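Local coordinates for glycosyl hydrolase family 2, TIM barrel domain protein (Faecalibacterium prausnitzii A2-165, PDB 6ED2) that acts as a beta-glucuronidase of a human gut bacterium, probably splitting glucuronic acid from glucuronide conjugates, at residues 337-342 and 605-610; 343-348 and 368-373. All blocks are in the same frame, centred on the assembly; numbering follows the deposited sequence.

Contact 1 of 2, residues 337-342 and 605-610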
loop_
_atom_site.group_PDB
_atom_site.type_symbol
_atom_site.label_atom_id
_atom_site.label_comp_id
_atom_site.label_asym_id
_atom_site.label_seq_id
_atom_site.Cartn_x
_atom_site.Cartn_y
_atom_site.Cartn_z
ATOM N N VAL A 337 -7.409 24.054 -1.258
ATOM C CA VAL A 337 -7.937 24.821 -0.130
ATOM C C VAL A 337 -9.419 24.525 0.076
ATOM O O VAL A 337 -9.875 24.292 1.208
ATOM C CB VAL A 337 -7.683 26.326 -0.335
ATOM C CG1 VAL A 337 -8.374 27.127 0.754
ATOM C CG2 VAL A 337 -6.167 26.623 -0.344
ATOM N N LYS A 338 -10.196 24.525 -1.014
ATOM C CA LYS A 338 -11.618 24.208 -0.908
ATOM C C LYS A 338 -11.816 22.806 -0.349
ATOM O O LYS A 338 -12.595 22.599 0.585
ATOM C CB LYS A 338 -12.290 24.341 -2.277
ATOM C CG LYS A 338 -13.763 23.916 -2.311
ATOM C CD LYS A 338 -14.650 24.961 -1.657
ATOM C CE LYS A 338 -16.037 24.435 -1.418
ATOM N NZ LYS A 338 -16.890 25.432 -0.745
ATOM N N ARG A 339 -11.112 21.827 -0.912
ATOM C CA ARG A 339 -11.220 20.456 -0.422
ATOM C C ARG A 339 -10.852 20.370 1.060
ATOM O O ARG A 339 -11.524 19.678 1.834
ATOM C CB ARG A 339 -10.326 19.543 -1.268
ATOM C CG ARG A 339 -10.145 18.132 -0.732
ATOM C CD ARG A 339 -11.392 17.283 -0.915
ATOM N NE ARG A 339 -11.110 15.887 -0.576
ATOM C CZ ARG A 339 -12.029 14.929 -0.512
ATOM N NH1 ARG A 339 -13.301 15.211 -0.761
ATOM N NH2 ARG A 339 -11.679 13.687 -0.198
ATOM N N ASP A 340 -9.801 21.081 1.478
ATOM C CA ASP A 340 -9.380 21.010 2.883
ATOM C C ASP A 340 -10.474 21.538 3.812
ATOM O O ASP A 340 -10.785 20.915 4.838
ATOM C CB ASP A 340 -8.064 21.775 3.088
ATOM C CG ASP A 340 -6.858 21.071 2.440
ATOM O OD1 ASP A 340 -7.033 19.969 1.867
ATOM O OD2 ASP A 340 -5.726 21.611 2.493
ATOM N N PHE A 341 -11.110 22.653 3.445
ATOM C CA PHE A 341 -12.227 23.143 4.248
ATOM C C PHE A 341 -13.420 22.184 4.220
ATOM O O PHE A 341 -14.065 21.965 5.259
ATOM C CB PHE A 341 -12.611 24.552 3.798
ATOM C CG PHE A 341 -11.748 25.622 4.431
ATOM C CD1 PHE A 341 -12.125 26.222 5.638
ATOM C CD2 PHE A 341 -10.535 25.986 3.856
ATOM C CE1 PHE A 341 -11.326 27.190 6.235
ATOM C CE2 PHE A 341 -9.727 26.956 4.447
ATOM C CZ PHE A 341 -10.122 27.559 5.639
ATOM N N GLU A 342 -13.732 21.597 3.055
ATOM C CA GLU A 342 -14.793 20.592 3.024
ATOM C C GLU A 342 -14.481 19.435 3.978
ATOM O O GLU A 342 -15.377 18.929 4.664
ATOM C CB GLU A 342 -15.014 20.077 1.594
ATOM C CG GLU A 342 -15.603 21.125 0.636
ATOM C CD GLU A 342 -16.861 21.796 1.193
ATOM O OE1 GLU A 342 -17.932 21.141 1.217
ATOM O OE2 GLU A 342 -16.771 22.972 1.633
ATOM N N GLN A 605 -2.982 13.366 -0.295
ATOM C CA GLN A 605 -3.943 13.448 -1.389
ATOM C C GLN A 605 -5.350 13.755 -0.895
ATOM O O GLN A 605 -6.306 13.706 -1.680
ATOM C CB GLN A 605 -3.936 12.134 -2.181
ATOM C CG GLN A 605 -2.575 11.822 -2.813
ATOM C CD GLN A 605 -1.514 11.342 -1.810
ATOM O OE1 GLN A 605 -1.831 10.639 -0.850
ATOM N NE2 GLN A 605 -0.250 11.732 -2.033
ATOM N N ARG A 606 -5.489 14.014 0.405
ATOM C CA ARG A 606 -6.708 14.560 0.987
ATOM C C ARG A 606 -7.812 13.514 1.071
ATOM O O ARG A 606 -8.984 13.805 0.819
ATOM C CB ARG A 606 -7.187 15.791 0.228
ATOM C CG ARG A 606 -6.662 17.083 0.803
ATOM C CD ARG A 606 -5.144 17.114 0.935
ATOM N NE ARG A 606 -4.705 18.432 1.377
ATOM C CZ ARG A 606 -3.439 18.779 1.600
ATOM N NH1 ARG A 606 -2.455 17.908 1.415
ATOM N NH2 ARG A 606 -3.160 20.014 2.006
ATOM N N GLN A 607 -7.438 12.293 1.448
ATOM C CA GLN A 607 -8.431 11.290 1.780
ATOM C C GLN A 607 -8.277 10.879 3.239
ATOM O O GLN A 607 -7.178 10.947 3.789
ATOM C CB GLN A 607 -8.308 10.053 0.875
ATOM C CG GLN A 607 -8.423 10.361 -0.589
ATOM C CD GLN A 607 -9.798 10.908 -0.983
ATOM O OE1 GLN A 607 -10.780 10.784 -0.236
ATOM N NE2 GLN A 607 -9.868 11.517 -2.173
ATOM N N PRO A 608 -9.348 10.433 3.890
ATOM C CA PRO A 608 -9.251 10.133 5.325
ATOM C C PRO A 608 -8.407 8.899 5.604
ATOM O O PRO A 608 -8.406 7.932 4.838
ATOM C CB PRO A 608 -10.707 9.913 5.745
ATOM C CG PRO A 608 -11.404 9.545 4.508
ATOM C CD PRO A 608 -10.716 10.267 3.386
ATOM N N LYS A 609 -7.664 8.959 6.708
ATOM C CA LYS A 609 -7.165 7.761 7.353
ATOM C C LYS A 609 -8.153 7.341 8.431
ATOM O O LYS A 609 -9.130 8.039 8.718
ATOM C CB LYS A 609 -5.779 7.982 7.952
ATOM C CG LYS A 609 -4.687 8.400 6.962
ATOM C CD LYS A 609 -3.318 8.274 7.674
ATOM C CE LYS A 609 -2.399 9.376 7.298
ATOM N NZ LYS A 609 -1.186 9.393 8.192
ATOM N N ASP A 610 -7.893 6.180 9.042
ATOM C CA ASP A 610 -8.852 5.652 10.009
ATOM C C ASP A 610 -9.075 6.644 11.162
ATOM O O ASP A 610 -10.206 6.792 11.647
ATOM C CB ASP A 610 -8.395 4.242 10.487
ATOM C CG ASP A 610 -8.468 3.131 9.346
ATOM O OD1 ASP A 610 -9.212 3.271 8.348
ATOM O OD2 ASP A 610 -7.803 2.066 9.433
#

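Contact 2 of 2, residues 343-348 and 368-373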
loop_
_atom_site.group_PDB
_atom_site.type_symbol
_atom_site.label_atom_id
_atom_site.label_comp_id
_atom_site.label_asym_id
_atom_site.label_seq_id
_atom_site.Cartn_x
_atom_site.Cartn_y
_atom_site.Cartn_z
ATOM N N LEU A 343 -13.217 19.010 4.030
ATOM C CA LEU A 343 -12.801 17.970 4.971
ATOM C C LEU A 343 -12.875 18.452 6.421
ATOM O O LEU A 343 -13.316 17.712 7.308
ATOM C CB LEU A 343 -11.377 17.513 4.653
ATOM C CG LEU A 343 -11.162 16.753 3.340
ATOM C CD1 LEU A 343 -9.678 16.534 3.096
ATOM C CD2 LEU A 343 -11.915 15.422 3.379
ATOM N N MET A 344 -12.436 19.678 6.695
ATOM C CA MET A 344 -12.508 20.151 8.070
ATOM C C MET A 344 -13.951 20.331 8.515
ATOM O O MET A 344 -14.270 20.069 9.681
ATOM C CB MET A 344 -11.711 21.446 8.235
ATOM C CG MET A 344 -10.203 21.240 8.119
ATOM S SD MET A 344 -9.242 22.705 8.558
ATOM C CE MET A 344 -9.834 23.956 7.413
ATOM N N LYS A 345 -14.844 20.731 7.605
ATOM C CA LYS A 345 -16.263 20.769 7.960
ATOM C C LYS A 345 -16.807 19.363 8.188
ATOM O O LYS A 345 -17.540 19.111 9.150
ATOM C CB LYS A 345 -17.068 21.485 6.877
ATOM C CG LYS A 345 -16.776 22.973 6.792
ATOM C CD LYS A 345 -16.986 23.519 5.387
ATOM C CE LYS A 345 -18.461 23.560 5.015
ATOM N NZ LYS A 345 -18.653 24.119 3.629
ATOM N N TRP A 346 -16.455 18.430 7.312
ATOM C CA TRP A 346 -16.950 17.066 7.454
ATOM C C TRP A 346 -16.530 16.475 8.794
ATOM O O TRP A 346 -17.327 15.825 9.474
ATOM C CB TRP A 346 -16.422 16.227 6.288
ATOM C CG TRP A 346 -16.674 14.766 6.356
ATOM C CD1 TRP A 346 -17.801 14.107 5.949
ATOM C CD2 TRP A 346 -15.764 13.757 6.826
ATOM N NE1 TRP A 346 -17.647 12.754 6.139
ATOM C CE2 TRP A 346 -16.409 12.509 6.670
ATOM C CE3 TRP A 346 -14.474 13.791 7.370
ATOM C CZ2 TRP A 346 -15.809 11.300 7.041
ATOM C CZ3 TRP A 346 -13.868 12.584 7.729
ATOM C CH2 TRP A 346 -14.540 11.356 7.562
ATOM N N ILE A 347 -15.283 16.714 9.207
ATOM C CA ILE A 347 -14.796 16.086 10.432
ATOM C C ILE A 347 -15.243 16.793 11.710
ATOM O O ILE A 347 -15.099 16.224 12.799
ATOM C CB ILE A 347 -13.263 15.965 10.363
ATOM C CG1 ILE A 347 -12.784 14.828 11.266
ATOM C CG2 ILE A 347 -12.613 17.288 10.685
ATOM C CD1 ILE A 347 -11.340 14.472 11.066
ATOM N N GLY A 348 -15.818 17.992 11.623
ATOM C CA GLY A 348 -16.285 18.686 12.811
ATOM C C GLY A 348 -15.273 19.609 13.462
ATOM O O GLY A 348 -15.490 20.035 14.602
ATOM N N ASP A 368 -12.955 32.924 6.885
ATOM C CA ASP A 368 -13.944 33.970 7.139
ATOM C C ASP A 368 -15.328 33.555 6.658
ATOM O O ASP A 368 -16.335 33.843 7.316
ATOM C CB ASP A 368 -13.529 35.275 6.455
ATOM C CG ASP A 368 -12.370 35.976 7.156
ATOM O OD1 ASP A 368 -11.926 35.542 8.252
ATOM O OD2 ASP A 368 -11.882 36.976 6.594
ATOM N N GLU A 369 -15.399 32.874 5.508
ATOM C CA GLU A 369 -16.693 32.512 4.930
ATOM C C GLU A 369 -17.253 31.232 5.526
ATOM O O GLU A 369 -18.477 31.086 5.622
ATOM C CB GLU A 369 -16.574 32.350 3.415
ATOM C CG GLU A 369 -16.420 33.658 2.660
ATOM C CD GLU A 369 -16.257 33.438 1.163
ATOM O OE1 GLU A 369 -16.476 32.294 0.703
ATOM O OE2 GLU A 369 -15.903 34.405 0.450
ATOM N N GLU A 370 -16.399 30.296 5.930
ATOM C CA GLU A 370 -16.885 29.049 6.505
ATOM C C GLU A 370 -17.041 29.099 8.024
ATOM O O GLU A 370 -17.477 28.107 8.618
ATOM C CB GLU A 370 -15.958 27.903 6.112
ATOM C CG GLU A 370 -15.763 27.800 4.598
ATOM C CD GLU A 370 -17.064 27.555 3.840
ATOM O OE1 GLU A 370 -18.009 26.935 4.396
ATOM O OE2 GLU A 370 -17.152 28.009 2.684
ATOM N N GLY A 371 -16.694 30.209 8.669
ATOM C CA GLY A 371 -16.819 30.293 10.114
ATOM C C GLY A 371 -15.861 29.387 10.862
ATOM O O GLY A 371 -16.277 28.620 11.734
ATOM N N PHE A 372 -14.578 29.458 10.518
ATOM C CA PHE A 372 -13.527 28.715 11.198
ATOM C C PHE A 372 -12.673 29.678 12.013
ATOM O O PHE A 372 -12.493 30.836 11.635
ATOM C CB PHE A 372 -12.640 27.957 10.203
ATOM C CG PHE A 372 -13.145 26.577 9.869
ATOM C CD1 PHE A 372 -14.125 26.396 8.905
ATOM C CD2 PHE A 372 -12.640 25.463 10.521
ATOM C CE1 PHE A 372 -14.594 25.123 8.602
ATOM C CE2 PHE A 372 -13.111 24.185 10.226
ATOM C CZ PHE A 372 -14.086 24.014 9.264
ATOM N N LEU A 373 -12.175 29.198 13.150
ATOM C CA LEU A 373 -11.305 29.973 14.021
ATOM C C LEU A 373 -9.854 29.658 13.696
ATOM O O LEU A 373 -9.483 28.492 13.538
ATOM C CB LEU A 373 -11.588 29.648 15.493
ATOM C CG LEU A 373 -13.045 29.728 15.933
ATOM C CD1 LEU A 373 -13.198 29.310 17.392
ATOM C CD2 LEU A 373 -13.562 31.150 15.718
#

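Contact 1 of 2, residues 337-342 and 605-610
Arg-606 meets helix 334-347 with both its side chain and its carbonyl oxygen. The side chain bends at its second torsion (chi2 54°), and its guanidinium comes side-on to the carboxylate of Asp-340. Arg-606 NE bonds to Asp-340 OD1 at 2.8 Å, and Arg-606 NH2 to Asp-340 OD2 at 3.1 Å. Both bonds are nearly straight, and both oxygens are met on their syn sides. The two flat groups are nearly coplanar, 19° apart. This two-pronged salt bridge fixes the rotation of both groups. Arg-321 makes a second salt bridge to Asp-340 OD2. Arg-606 NH2 also bonds to the carbonyl of Asp-324, and its NH1 to that of Arg-604. The carbonyl oxygen of Arg-606 accepts two bonds from Arg-339. NH2 of Arg-339 reaches Arg-606 O at 2.9 Å, and NE of Arg-339 reaches the same oxygen at a longer 3.3 Å. This oxygen lies at the edge of the Arg-339 guanidinium, close to its plane. The aliphatic parts of the two arginines slide past each other, CG of Arg-339 lying 3.9 Å from CB of Arg-606. A leucine in place of Arg-606 would probably leave Asp-340 with one cation fewer and its carboxylate less firmly held.

Gln-607 curls its amide back near Arg-339 NH2, but the angle is too poor for a hydrogen bond. Both groups also bond to Leu-547 of the third subunit: Gln-607 OE1 accepts from its N, and Arg-339 NH2 donates to its O. Pro-608 packs on the same leucine.

The contact ties helix 334-347 to the loop between strand 574-580 and helix 610-621. Other residues of the helix, Val-337 and Phe-341, pack on helix 361-370.

Contact 2 of 2, residues 343-348 and 368-373
Lys-345 NZ is shared by two carboxylates. It forms a salt bridge with Glu-370 OE1 at 3.0 Å and another with Glu-342 one turn back on its own helix. The ammonium comes to Glu-370 from above the carboxylate plane. The lysine chain bends at its third torsion (chi3 71°), which turns its end to the glutamate. The two side chains cross at about a right angle.

Next to this pair the Phe-372 ring packs against helix 334-347. Lys-345 CG lies at the ring edge, 3.6 Å from Phe-372 CE1. Met-344 CB meets the outer end of the ring, 3.6 Å from Phe-372 CZ. The last torsion of Met-344 (chi3 -59°) folds the chain, and CE ends over one ring face. The sulfur SD of Met-344 stands obliquely, 5.2 Å from the centroid of the Phe-372 ring, a Met-aromatic contact.

Both helices stop here. Gly-348 closes helix 334-347 in a Schellman motif, and Gly-371 follows helix 361-370 with positive phi. Along the chain, strand 351-353 comes between the two helices, and strand 373-377 follows the second. This packing of successive helices around parallel strands is typical of the TIM barrel.

Contacts 1 and 2 lie about 12 Å apart, centre to centre, and share helix 334-347. Contact 1 uses its middle and contact 2 its C-terminal end. Along the chain, contact 2 is nested inside the long span of chain that contact 1 closes. Contact 2 joins the helix to its near neighbour in sequence, 361-370. Contact 1 joins it to a part late in the sequence, the loop that follows strand 574-580; that strand pairs with 312-320 and closes the barrel. Phe-341 of contact 1 meets Phe-372 of contact 2 edge-to-face. Both contacts also touch the second subunit, so this helix serves both barrel and tetramer.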